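Local coordinates for farnesyl pyrophosphate synthase (Pseudomonas aeruginosa, PDB 3ZOU), which catalyses the condensation of geranyl diphosphate with isopentenyl diphosphate to give farnesyl diphosphate, a precursor of longer isoprenoids, at residues I186-R191 and L208-E213; R267-L271 and R285-R289; L59-R65 and A194-A200; A68-A72 and A121-L125. One frame throughout, in Å; residues are numbered along the deposited sequence.

Interaction 1 of 4, residues I186-R191 and L208-E213; sequences IEASVR and LERYAE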
loop_
_atom_site.group_PDB
_atom_site.type_symbol
_atom_site.label_atom_id
_atom_site.label_comp_id
_atom_site.label_asym_id
_atom_site.label_seq_id
_atom_site.Cartn_x
_atom_site.Cartn_y
_atom_site.Cartn_z
ATOM N N ILE A 186 -14.462 6.980 -1.822
ATOM C CA ILE A 186 -15.456 7.878 -1.186
ATOM C C ILE A 186 -16.185 7.132 -0.092
ATOM O O ILE A 186 -16.338 7.632 1.067
ATOM C CB ILE A 186 -16.366 8.492 -2.254
ATOM C CG1 ILE A 186 -15.570 9.532 -3.024
ATOM C CG2 ILE A 186 -17.641 9.060 -1.633
ATOM C CD1 ILE A 186 -16.196 9.901 -4.319
ATOM N N GLU A 187 -16.628 5.935 -0.378
ATOM C CA GLU A 187 -17.333 5.081 0.549
ATOM C C GLU A 187 -16.446 4.778 1.757
ATOM O O GLU A 187 -16.841 4.816 2.908
ATOM C CB GLU A 187 -17.949 3.817 -0.095
ATOM C CG GLU A 187 -19.027 4.175 -1.088
ATOM C CD GLU A 187 -19.182 3.280 -2.297
ATOM O OE1 GLU A 187 -18.981 2.072 -2.100
ATOM O OE2 GLU A 187 -19.543 3.833 -3.401
ATOM N N ALA A 188 -15.180 4.492 1.507
ATOM C CA ALA A 188 -14.244 4.203 2.595
ATOM C C ALA A 188 -13.977 5.395 3.477
ATOM O O ALA A 188 -13.749 5.242 4.658
ATOM C CB ALA A 188 -12.881 3.710 1.975
ATOM N N SER A 189 -14.000 6.579 2.882
ATOM C CA SER A 189 -13.753 7.803 3.659
ATOM C C SER A 189 -14.882 7.963 4.692
ATOM O O SER A 189 -14.638 8.216 5.848
ATOM C CB SER A 189 -13.727 9.021 2.737
ATOM O OG SER A 189 -12.602 8.896 1.829
ATOM N N VAL A 190 -16.099 7.831 4.217
ATOM C CA VAL A 190 -17.267 7.845 5.120
ATOM C C VAL A 190 -17.216 6.702 6.180
ATOM O O VAL A 190 -17.450 6.908 7.376
ATOM C CB VAL A 190 -18.563 7.826 4.305
ATOM C CG1 VAL A 190 -19.774 7.507 5.167
ATOM C CG2 VAL A 190 -18.703 9.130 3.537
ATOM N N ARG A 191 -16.911 5.479 5.753
ATOM C CA ARG A 191 -16.888 4.342 6.633
ATOM C C ARG A 191 -15.806 4.543 7.704
ATOM O O ARG A 191 -16.049 4.276 8.887
ATOM C CB ARG A 191 -16.604 3.011 5.825
ATOM C CG ARG A 191 -16.389 1.786 6.694
ATOM C CD ARG A 191 -17.529 1.460 7.619
ATOM N NE ARG A 191 -18.761 1.281 6.888
ATOM C CZ ARG A 191 -19.317 0.105 6.546
ATOM N NH1 ARG A 191 -18.827 -1.038 6.977
ATOM N NH2 ARG A 191 -20.435 0.100 5.828
ATOM N N LEU A 208 -24.946 5.290 5.954
ATOM C CA LEU A 208 -23.829 6.121 5.504
ATOM C C LEU A 208 -23.216 5.606 4.240
ATOM O O LEU A 208 -22.786 6.379 3.360
ATOM C CB LEU A 208 -22.801 6.299 6.657
ATOM C CG LEU A 208 -23.151 7.279 7.768
ATOM C CD1 LEU A 208 -22.197 7.093 8.914
ATOM C CD2 LEU A 208 -23.152 8.744 7.322
ATOM N N GLU A 209 -23.206 4.272 4.063
ATOM C CA GLU A 209 -22.810 3.694 2.763
ATOM C C GLU A 209 -23.723 4.069 1.579
ATOM O O GLU A 209 -23.237 4.449 0.519
ATOM C CB GLU A 209 -22.630 2.184 2.899
ATOM C CG GLU A 209 -22.260 1.547 1.578
ATOM C CD GLU A 209 -22.106 0.040 1.732
ATOM O OE1 GLU A 209 -21.056 -0.408 2.253
ATOM O OE2 GLU A 209 -23.058 -0.677 1.390
ATOM N N ARG A 210 -25.043 4.088 1.820
ATOM C CA ARG A 210 -25.979 4.542 0.820
ATOM C C ARG A 210 -25.718 6.014 0.446
ATOM O O ARG A 210 -25.796 6.389 -0.742
ATOM C CB ARG A 210 -27.418 4.313 1.287
ATOM C CG ARG A 210 -27.794 2.871 1.287
ATOM C CD ARG A 210 -29.344 2.771 1.363
ATOM N NE ARG A 210 -29.873 3.247 2.594
ATOM C CZ ARG A 210 -29.829 2.586 3.757
ATOM N NH1 ARG A 210 -29.262 1.383 3.888
ATOM N NH2 ARG A 210 -30.346 3.135 4.834
ATOM N N TYR A 211 -25.514 6.819 1.477
ATOM C CA TYR A 211 -25.169 8.223 1.269
ATOM C C TYR A 211 -23.992 8.334 0.333
ATOM O O TYR A 211 -23.966 9.142 -0.586
ATOM C CB TYR A 211 -24.965 8.904 2.650
ATOM C CG TYR A 211 -24.317 10.282 2.543
ATOM C CD1 TYR A 211 -22.954 10.426 2.479
ATOM C CD2 TYR A 211 -25.081 11.400 2.387
ATOM C CE1 TYR A 211 -22.339 11.634 2.338
ATOM C CE2 TYR A 211 -24.485 12.656 2.218
ATOM C CZ TYR A 211 -23.114 12.785 2.210
ATOM O OH TYR A 211 -22.517 13.998 2.012
ATOM N N ALA A 212 -22.926 7.624 0.698
ATOM C CA ALA A 212 -21.648 7.737 -0.004
ATOM C C ALA A 212 -21.743 7.273 -1.454
ATOM O O ALA A 212 -21.187 7.866 -2.332
ATOM C CB ALA A 212 -20.621 6.909 0.778
ATOM N N GLU A 213 -22.486 6.193 -1.686
ATOM C CA GLU A 213 -22.746 5.743 -3.031
ATOM C C GLU A 213 -23.400 6.788 -3.891
ATOM O O GLU A 213 -23.007 7.055 -5.010
ATOM C CB GLU A 213 -23.624 4.470 -3.005
ATOM C CG GLU A 213 -22.971 3.250 -2.402
ATOM C CD GLU A 213 -23.907 2.068 -2.083
ATOM O OE1 GLU A 213 -25.128 2.251 -1.916
ATOM O OE2 GLU A 213 -23.381 0.945 -1.934
HETATM O O HOH W 1 -19.479 6.590 -3.990
HETATM O O HOH W 2 -21.024 0.569 -3.337
#
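In V190, CG1 stands anti to the backbone N (chi1 166°), and this sends it onto L208: V190 CG1 lies 3.6 Å from L208 CB. The other branch, V190 CG2, then falls over A212, 4.0 Å from A212 CB. E187 has its CG anti to the carbonyl carbon instead. That places E187 CG on the A212 methyl, 3.7 Å from A212 CB, and a bend at chi2 carries the carboxylate on to E213. I186 adds CG2, which lies near A212 O.

The helices belong to the all-helical terpene synthase fold of the polyprenyl synthetases. The next helix after 171-196 is 202-227, and the two segments run at 146° to each other with their axes 8.7 Å apart. Small A212 sits at the closest pair of residues, facing E187. On the inner side, L51 of helix 47-58 packs on I186 and V190.

The outer side is polar, and no hydrogen bond passes directly between the segments. Water 1 donates to E187 OE2 at 2.8 Å and to A212 O at 2.7 Å. Water 2 donates to E187 OE1 and to E213 OE2. E187 OE1 and E213 OE2 are 4.5 Å apart, so the bridging water probably eases their repulsion. The two carboxylate planes are nearly perpendicular, at 86°. Further along, R191 NH2 lies 3.7 Å from E209 OE1, a long salt bridge. The oxygen lies well out of the guanidinium plane and no N-H points at it, leaving the attraction of the charges alone.

Interaction 2 of 4, residues R267-L271 and R285-R289; sequences RDLAL and RQLAR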
loop_
_atom_site.group_PDB
_atom_site.type_symbol
_atom_site.label_atom_id
_atom_site.label_comp_id
_atom_site.label_asym_id
_atom_site.label_seq_id
_atom_site.Cartn_x
_atom_site.Cartn_y
_atom_site.Cartn_z
ATOM N N ARG A 267 -28.750 13.323 -5.313
ATOM C CA ARG A 267 -28.747 14.152 -4.098
ATOM C C ARG A 267 -29.879 13.681 -3.151
ATOM O O ARG A 267 -29.729 13.520 -1.942
ATOM C CB ARG A 267 -29.025 15.585 -4.430
ATOM C CG ARG A 267 -29.227 16.478 -3.205
ATOM C CD ARG A 267 -29.959 17.751 -3.574
ATOM N NE ARG A 267 -31.295 17.436 -4.050
ATOM C CZ ARG A 267 -32.079 18.322 -4.666
ATOM N NH1 ARG A 267 -31.577 19.515 -4.951
ATOM N NH2 ARG A 267 -33.296 17.934 -5.095
ATOM N N ASP A 268 -31.068 13.493 -3.701
ATOM C CA ASP A 268 -32.162 13.061 -2.866
ATOM C C ASP A 268 -31.971 11.723 -2.198
ATOM O O ASP A 268 -32.347 11.524 -1.098
ATOM C CB ASP A 268 -33.479 13.060 -3.655
ATOM C CG ASP A 268 -33.895 14.398 -4.111
ATOM O OD1 ASP A 268 -33.390 15.440 -3.576
ATOM O OD2 ASP A 268 -34.801 14.428 -5.003
ATOM N N LEU A 269 -31.356 10.765 -2.907
ATOM C CA LEU A 269 -31.058 9.502 -2.300
ATOM C C LEU A 269 -30.067 9.649 -1.172
ATOM O O LEU A 269 -30.222 9.022 -0.166
ATOM C CB LEU A 269 -30.497 8.537 -3.373
ATOM C CG LEU A 269 -31.470 8.029 -4.401
ATOM C CD1 LEU A 269 -30.758 7.291 -5.547
ATOM C CD2 LEU A 269 -32.535 7.175 -3.754
ATOM N N ALA A 270 -29.083 10.553 -1.354
ATOM C CA ALA A 270 -28.094 10.809 -0.295
ATOM C C ALA A 270 -28.775 11.373 0.951
ATOM O O ALA A 270 -28.514 10.978 2.064
ATOM C CB ALA A 270 -27.018 11.734 -0.777
ATOM N N LEU A 271 -29.670 12.343 0.722
ATOM C CA LEU A 271 -30.372 13.004 1.874
ATOM C C LEU A 271 -31.284 12.003 2.569
ATOM O O LEU A 271 -31.329 11.955 3.771
ATOM C CB LEU A 271 -31.164 14.198 1.368
ATOM C CG LEU A 271 -30.286 15.361 0.875
ATOM C CD1 LEU A 271 -31.150 16.436 0.218
ATOM C CD2 LEU A 271 -29.351 15.949 1.899
ATOM N N ARG A 285 -25.283 16.507 4.774
ATOM C CA ARG A 285 -26.412 16.952 3.958
ATOM C C ARG A 285 -26.055 18.122 3.046
ATOM O O ARG A 285 -26.436 18.209 1.853
ATOM C CB ARG A 285 -27.602 17.329 4.865
ATOM C CG ARG A 285 -28.144 16.177 5.665
ATOM C CD ARG A 285 -29.226 16.638 6.654
ATOM N NE ARG A 285 -29.820 15.507 7.347
ATOM C CZ ARG A 285 -29.742 15.223 8.630
ATOM N NH1 ARG A 285 -29.166 16.040 9.485
ATOM N NH2 ARG A 285 -30.267 14.106 9.054
ATOM N N GLN A 286 -25.373 19.105 3.632
ATOM C CA GLN A 286 -24.940 20.289 2.901
ATOM C C GLN A 286 -23.989 19.965 1.735
ATOM O O GLN A 286 -24.026 20.591 0.690
ATOM C CB GLN A 286 -24.317 21.318 3.858
ATOM C CG GLN A 286 -25.339 21.940 4.783
ATOM C CD GLN A 286 -24.705 23.024 5.669
ATOM O OE1 GLN A 286 -23.770 23.728 5.238
ATOM N NE2 GLN A 286 -25.247 23.212 6.852
ATOM N N LEU A 287 -23.102 19.017 1.974
ATOM C CA LEU A 287 -22.224 18.556 0.915
ATOM C C LEU A 287 -23.009 17.943 -0.236
ATOM O O LEU A 287 -22.719 18.262 -1.359
ATOM C CB LEU A 287 -21.209 17.524 1.470
ATOM C CG LEU A 287 -20.276 16.991 0.377
ATOM C CD1 LEU A 287 -19.307 18.049 -0.085
ATOM C CD2 LEU A 287 -19.525 15.830 1.014
ATOM N N ALA A 288 -23.971 17.128 0.062
ATOM C CA ALA A 288 -24.825 16.559 -0.983
ATOM C C ALA A 288 -25.480 17.596 -1.862
ATOM O O ALA A 288 -25.506 17.467 -3.095
ATOM C CB ALA A 288 -25.812 15.578 -0.438
ATOM N N ARG A 289 -26.002 18.647 -1.202
ATOM C CA ARG A 289 -26.566 19.744 -1.997
ATOM C C ARG A 289 -25.536 20.497 -2.767
ATOM O O ARG A 289 -25.736 20.866 -3.957
ATOM C CB ARG A 289 -27.357 20.647 -1.047
ATOM C CG ARG A 289 -28.494 19.909 -0.375
ATOM C CD ARG A 289 -29.505 20.851 0.281
ATOM N NE ARG A 289 -30.452 20.104 1.064
ATOM C CZ ARG A 289 -30.390 19.979 2.389
ATOM N NH1 ARG A 289 -29.399 20.518 3.072
ATOM N NH2 ARG A 289 -31.316 19.286 3.016
HETATM O O HOH W 3 -31.413 13.899 5.765
#
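D268 OD1 is gripped by two nitrogens of R267, the arginine that also packs on A288 and R289 of the facing helix. R267 NE and R267 NH2 each donate to D268 OD1 at 2.9 Å, side-on and from the same face of the carboxylate plane. A bend at chi3 (64°) turns the guanidinium back to its neighbour, and the salt bridge limits its rotation.

The contact is an antiparallel pair near the C-terminal end of the helical terpene synthase fold. Helix 256-273 meets helix 282-293, with the two segments at 175° and their axes 9.3 Å apart. The methyls of A270 and A288 face each other where the pair is most buried, CB to CB 4.0 Å. R267 borders them with its aliphatic part: CG anti to the backbone N (chi1 172°) lies near A288 O, and CD lies near R289 CG. Y211 of helix 202-227 packs on A270. L287 takes no part in this contact and lines the pocket of the bound fragment, a benzoxazolone propanoic acid.

L271 spans the other border. Its CD2 is 3.7 Å from R285 CB and also sits over one face of the R289 guanidinium, offset toward the rim. The side chains of L271 and R289 cross at about a right angle. The far nitrogens of R285 are held by D282 and by backbone carbonyls, among them those of L274 and F277. R285 NE donates to water 3 at 2.8 Å, and that water donates in turn to L271 O, also at 2.8 Å.

Interaction 3 of 4, residues L59-R65 and A194-A200; sequences LGGAPQR and ALASGRA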
loop_
_atom_site.group_PDB
_atom_site.type_symbol
_atom_site.label_atom_id
_atom_site.label_comp_id
_atom_site.label_asym_id
_atom_site.label_seq_id
_atom_site.Cartn_x
_atom_site.Cartn_y
_atom_site.Cartn_z
ATOM N N LEU A 59 -22.121 10.756 13.602
ATOM C CA LEU A 59 -22.412 9.718 14.614
ATOM C C LEU A 59 -22.070 10.192 15.997
ATOM O O LEU A 59 -22.004 9.367 16.905
ATOM C CB LEU A 59 -21.648 8.403 14.324
ATOM C CG LEU A 59 -22.047 7.738 12.992
ATOM C CD1 LEU A 59 -21.336 6.410 12.854
ATOM C CD2 LEU A 59 -23.520 7.535 12.738
ATOM N N GLY A 60 -21.833 11.493 16.133
ATOM C CA GLY A 60 -21.520 12.136 17.442
ATOM C C GLY A 60 -20.088 12.082 17.925
ATOM O O GLY A 60 -19.825 12.400 19.106
ATOM N N GLY A 61 -19.134 11.673 17.072
ATOM C CA GLY A 61 -17.736 11.675 17.477
ATOM C C GLY A 61 -17.074 13.007 17.345
ATOM O O GLY A 61 -17.373 13.759 16.452
ATOM N N ALA A 62 -16.167 13.341 18.259
ATOM C CA ALA A 62 -15.386 14.552 18.102
ATOM C C ALA A 62 -14.509 14.369 16.832
ATOM O O ALA A 62 -13.905 13.321 16.687
ATOM C CB ALA A 62 -14.501 14.772 19.320
ATOM N N PRO A 63 -14.449 15.379 15.950
ATOM C CA PRO A 63 -13.726 15.212 14.651
ATOM C C PRO A 63 -12.272 14.825 14.740
ATOM O O PRO A 63 -11.782 14.095 13.878
ATOM C CB PRO A 63 -13.883 16.573 13.970
ATOM C CG PRO A 63 -14.248 17.542 15.078
ATOM C CD PRO A 63 -15.010 16.735 16.086
ATOM N N GLN A 64 -11.560 15.272 15.759
ATOM C CA GLN A 64 -10.182 14.879 15.923
ATOM C C GLN A 64 -9.958 13.339 15.966
ATOM O O GLN A 64 -8.895 12.894 15.592
ATOM C CB GLN A 64 -9.515 15.605 17.105
ATOM C CG GLN A 64 -10.153 15.387 18.457
ATOM C CD GLN A 64 -11.206 16.463 18.806
ATOM O OE1 GLN A 64 -11.860 17.075 17.938
ATOM N NE2 GLN A 64 -11.354 16.704 20.105
ATOM N N ARG A 65 -10.955 12.549 16.361
ATOM C CA ARG A 65 -10.881 11.126 16.393
ATOM C C ARG A 65 -10.600 10.603 14.975
ATOM O O ARG A 65 -10.041 9.505 14.829
ATOM C CB ARG A 65 -12.147 10.465 16.886
ATOM C CG ARG A 65 -12.468 10.863 18.354
ATOM C CD ARG A 65 -13.815 10.348 18.781
ATOM N NE ARG A 65 -13.867 8.904 18.741
ATOM C CZ ARG A 65 -13.520 8.054 19.718
ATOM N NH1 ARG A 65 -13.168 8.525 20.933
ATOM N NH2 ARG A 65 -13.630 6.739 19.547
ATOM N N ALA A 194 -16.818 7.099 10.216
ATOM C CA ALA A 194 -17.882 6.526 11.044
ATOM C C ALA A 194 -17.271 5.597 12.079
ATOM O O ALA A 194 -17.622 5.574 13.243
ATOM C CB ALA A 194 -18.900 5.813 10.186
ATOM N N LEU A 195 -16.280 4.783 11.669
ATOM C CA LEU A 195 -15.651 3.898 12.612
ATOM C C LEU A 195 -14.915 4.669 13.712
ATOM O O LEU A 195 -14.887 4.221 14.846
ATOM C CB LEU A 195 -14.694 2.931 11.827
ATOM C CG LEU A 195 -15.380 1.829 11.014
ATOM C CD1 LEU A 195 -14.402 1.241 10.033
ATOM C CD2 LEU A 195 -15.996 0.746 11.905
ATOM N N ALA A 196 -14.278 5.764 13.339
ATOM C CA ALA A 196 -13.516 6.605 14.210
ATOM C C ALA A 196 -14.431 7.265 15.253
ATOM O O ALA A 196 -13.892 7.682 16.277
ATOM C CB ALA A 196 -12.786 7.713 13.458
ATOM N N SER A 197 -15.708 7.355 14.977
ATOM C CA SER A 197 -16.645 7.964 15.990
ATOM C C SER A 197 -16.688 7.145 17.297
ATOM O O SER A 197 -17.009 7.723 18.354
ATOM C CB SER A 197 -18.054 8.037 15.471
ATOM O OG SER A 197 -18.713 6.793 15.379
ATOM N N GLY A 198 -16.472 5.828 17.226
ATOM C CA GLY A 198 -16.647 4.937 18.375
ATOM C C GLY A 198 -18.104 4.553 18.586
ATOM O O GLY A 198 -18.387 3.803 19.514
ATOM N N ARG A 199 -19.003 5.014 17.704
ATOM C CA ARG A 199 -20.454 4.832 17.837
ATOM C C ARG A 199 -21.050 4.252 16.575
ATOM O O ARG A 199 -22.255 4.392 16.314
ATOM C CB ARG A 199 -21.121 6.163 18.207
ATOM C CG ARG A 199 -20.466 6.837 19.405
ATOM C CD ARG A 199 -20.834 8.307 19.711
ATOM N NE ARG A 199 -19.903 8.852 20.723
ATOM C CZ ARG A 199 -20.021 10.044 21.314
ATOM N NH1 ARG A 199 -21.052 10.846 21.035
ATOM N NH2 ARG A 199 -19.107 10.439 22.200
ATOM N N ALA A 200 -20.236 3.560 15.786
ATOM C CA ALA A 200 -20.733 2.973 14.594
ATOM C C ALA A 200 -21.649 1.836 15.019
ATOM O O ALA A 200 -21.455 1.241 16.065
ATOM C CB ALA A 200 -19.603 2.507 13.739
HETATM O O HOH W 4 -13.277 4.652 17.231
#
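Two helix C-termini meet here, L59 and G60 at the end of helix 47-58 and A194 to R199 at the end of helix 171-196. The first is closed by a Schellman motif, with G60 at positive phi as the C-prime residue and the N-H groups of G60 and G61 turned back to the last helical turn. The second carries an ST turn: S197 OG accepts from R199 N at 2.9 Å. With chi1 at 72°, S197 OG sits between its own backbone N and carbonyl carbon and also donates to A194 O at 2.7 Å. A194 O takes the S197 backbone N-H as well.

L59 lies over this turn. Its CB is 3.5 Å from S197 OG, and its CD1 is 3.7 Å from A194 CB. The backbones come closest beside it, G61 CA to S197 CA 4.1 Å.

R65 supplies the hydrogen bond between the segments. R65 NE donates to A196 O at 2.8 Å with an N-H...O angle of 151°, in the carbonyl plane. R65 NH2 also reaches water 4 weakly. The extended R199 passes along the opposite loop, CD 3.2 Å from L59 O. G60 O lies over a face of the R199 guanidinium, 2.8 Å from NH1, but at an angle too poor for a hydrogen bond.

Helix 202-227, which follows the turn, packs on L59, A194 and A200, while helix 135-149 covers L195 and the loop continues from R65 into helix 67-85.

Interaction 4 of 4, residues A68-A72 and A121-L125; sequences AAACA and AFEVL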
loop_
_atom_site.group_PDB
_atom_site.type_symbol
_atom_site.label_atom_id
_atom_site.label_comp_id
_atom_site.label_asym_id
_atom_site.label_seq_id
_atom_site.Cartn_x
_atom_site.Cartn_y
_atom_site.Cartn_z
ATOM N N ALA A 68 -6.542 10.415 11.734
ATOM C CA ALA A 68 -5.740 9.394 10.994
ATOM C C ALA A 68 -6.507 8.908 9.770
ATOM O O ALA A 68 -5.925 8.762 8.689
ATOM C CB ALA A 68 -5.331 8.267 11.894
ATOM N N ALA A 69 -7.801 8.680 9.930
ATOM C CA ALA A 69 -8.687 8.336 8.805
ATOM C C ALA A 69 -8.615 9.345 7.673
ATOM O O ALA A 69 -8.427 8.953 6.512
ATOM C CB ALA A 69 -10.117 8.266 9.290
ATOM N N ALA A 70 -8.689 10.645 7.988
ATOM C CA ALA A 70 -8.626 11.728 7.054
ATOM C C ALA A 70 -7.277 11.694 6.321
ATOM O O ALA A 70 -7.245 11.804 5.106
ATOM C CB ALA A 70 -8.833 13.041 7.819
ATOM N N CYS A 71 -6.204 11.513 7.074
ATOM C CA CYS A 71 -4.894 11.451 6.438
ATOM C C CYS A 71 -4.731 10.254 5.495
ATOM O O CYS A 71 -4.315 10.402 4.365
ATOM C CB CYS A 71 -3.814 11.346 7.439
ATOM S SG CYS A 71 -3.469 12.865 8.387
ATOM N N ALA A 72 -5.204 9.130 5.963
ATOM C CA ALA A 72 -5.060 7.877 5.167
ATOM C C ALA A 72 -5.796 7.986 3.871
ATOM O O ALA A 72 -5.262 7.638 2.806
ATOM C CB ALA A 72 -5.492 6.681 5.949
ATOM N N ALA A 121 -0.162 5.499 4.095
ATOM C CA ALA A 121 -1.590 5.513 4.424
ATOM C C ALA A 121 -1.865 4.405 5.447
ATOM O O ALA A 121 -2.632 4.563 6.411
ATOM C CB ALA A 121 -2.448 5.385 3.203
ATOM N N PHE A 122 -1.352 3.212 5.171
ATOM C CA PHE A 122 -1.575 2.015 6.000
ATOM C C PHE A 122 -0.799 2.117 7.318
ATOM O O PHE A 122 -1.334 1.805 8.377
ATOM C CB PHE A 122 -1.270 0.718 5.197
ATOM C CG PHE A 122 -2.235 0.532 4.062
ATOM C CD1 PHE A 122 -3.567 0.261 4.326
ATOM C CD2 PHE A 122 -1.857 0.653 2.765
ATOM C CE1 PHE A 122 -4.457 0.041 3.263
ATOM C CE2 PHE A 122 -2.743 0.441 1.711
ATOM C CZ PHE A 122 -4.049 0.199 1.976
ATOM N N GLU A 123 0.404 2.710 7.271
ATOM C CA GLU A 123 1.132 2.975 8.494
ATOM C C GLU A 123 0.345 3.865 9.436
ATOM O O GLU A 123 0.305 3.590 10.628
ATOM C CB GLU A 123 2.490 3.658 8.155
ATOM C CG GLU A 123 3.343 3.872 9.408
ATOM C CD GLU A 123 4.659 4.523 9.086
ATOM O OE1 GLU A 123 5.170 4.507 7.961
ATOM O OE2 GLU A 123 5.180 5.164 10.030
ATOM N N VAL A 124 -0.233 4.937 8.919
ATOM C CA VAL A 124 -0.962 5.906 9.735
ATOM C C VAL A 124 -2.137 5.243 10.446
ATOM O O VAL A 124 -2.425 5.527 11.614
ATOM C CB VAL A 124 -1.376 7.081 8.869
ATOM C CG1 VAL A 124 -2.501 7.895 9.436
ATOM C CG2 VAL A 124 -0.160 7.943 8.631
ATOM N N LEU A 125 -2.854 4.354 9.781
ATOM C CA LEU A 125 -4.001 3.689 10.412
ATOM C C LEU A 125 -3.601 2.661 11.410
ATOM O O LEU A 125 -4.374 2.358 12.321
ATOM C CB LEU A 125 -4.937 3.046 9.358
ATOM C CG LEU A 125 -5.647 3.976 8.454
ATOM C CD1 LEU A 125 -6.518 3.166 7.474
ATOM C CD2 LEU A 125 -6.528 4.907 9.279
#
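A72 lays its methyl on the branched end of L125, A72 CB 3.7 Å from L125 CG, and overlaps A121 at the same time. A72 CB is 3.6 Å from A121 O, and A121 CB returns the contact at 3.6 Å from A72 O. Each alanine thus lays its methyl near the other's carbonyl. The two backbones are very close here, A72 CA to A121 CA 4.3 Å. Both residues carry only a methyl, consistent with this close approach.

One turn earlier in helix 67-85, A68 meets V124 and L125. V124 CG1, anti to the backbone N (chi1 160°), comes 3.8 Å from A68 CB and 3.6 Å from A68 O. L125 CD2 approaches the same carbonyl, 3.9 Å from A68 O. That oxygen is already satisfied by the helical bond from A72 N, and the two methyl groups simply border it. C71 adds its CB beside V124 CG1.

The segments belong to helices 67-85 and 107-126 of the all-helical terpene synthase fold. They run antiparallel at 173° with their axes 8.7 Å apart, and A68 and A72 face helix 107-126 with only a methyl each. Every touching residue is buried, and no hydrogen bond or salt bridge joins the two. Helix 135-149 packs on A69 and L125, while helix 3-19 lies against C71. The outer side of helix 107-126 meets the other chain of the dimer: F122 stacks on F122 of the second subunit, and E123 packs on A146 of that subunit.

Interactions 1, 2 and 3 are joined through helix 202-227. Y211 CD2 lies 3.5 Å from A270 O of interaction 2, and L208 CD1 lies 3.8 Å from A194 CB of interaction 3. Interactions 1 and 3 also share helix 171-196. Interaction 4 is about 26 Å from interaction 2, centre to centre, on the other side of the chain's centre. Helices 67-85 and 171-196 each lead from these contacts to the geranyl diphosphate site, with D84 of the magnesium sites on one and K181 on the other. The I186 side chain is about 9 Å from that ligand, whereas L287 of interaction 2 touches the bound fragment.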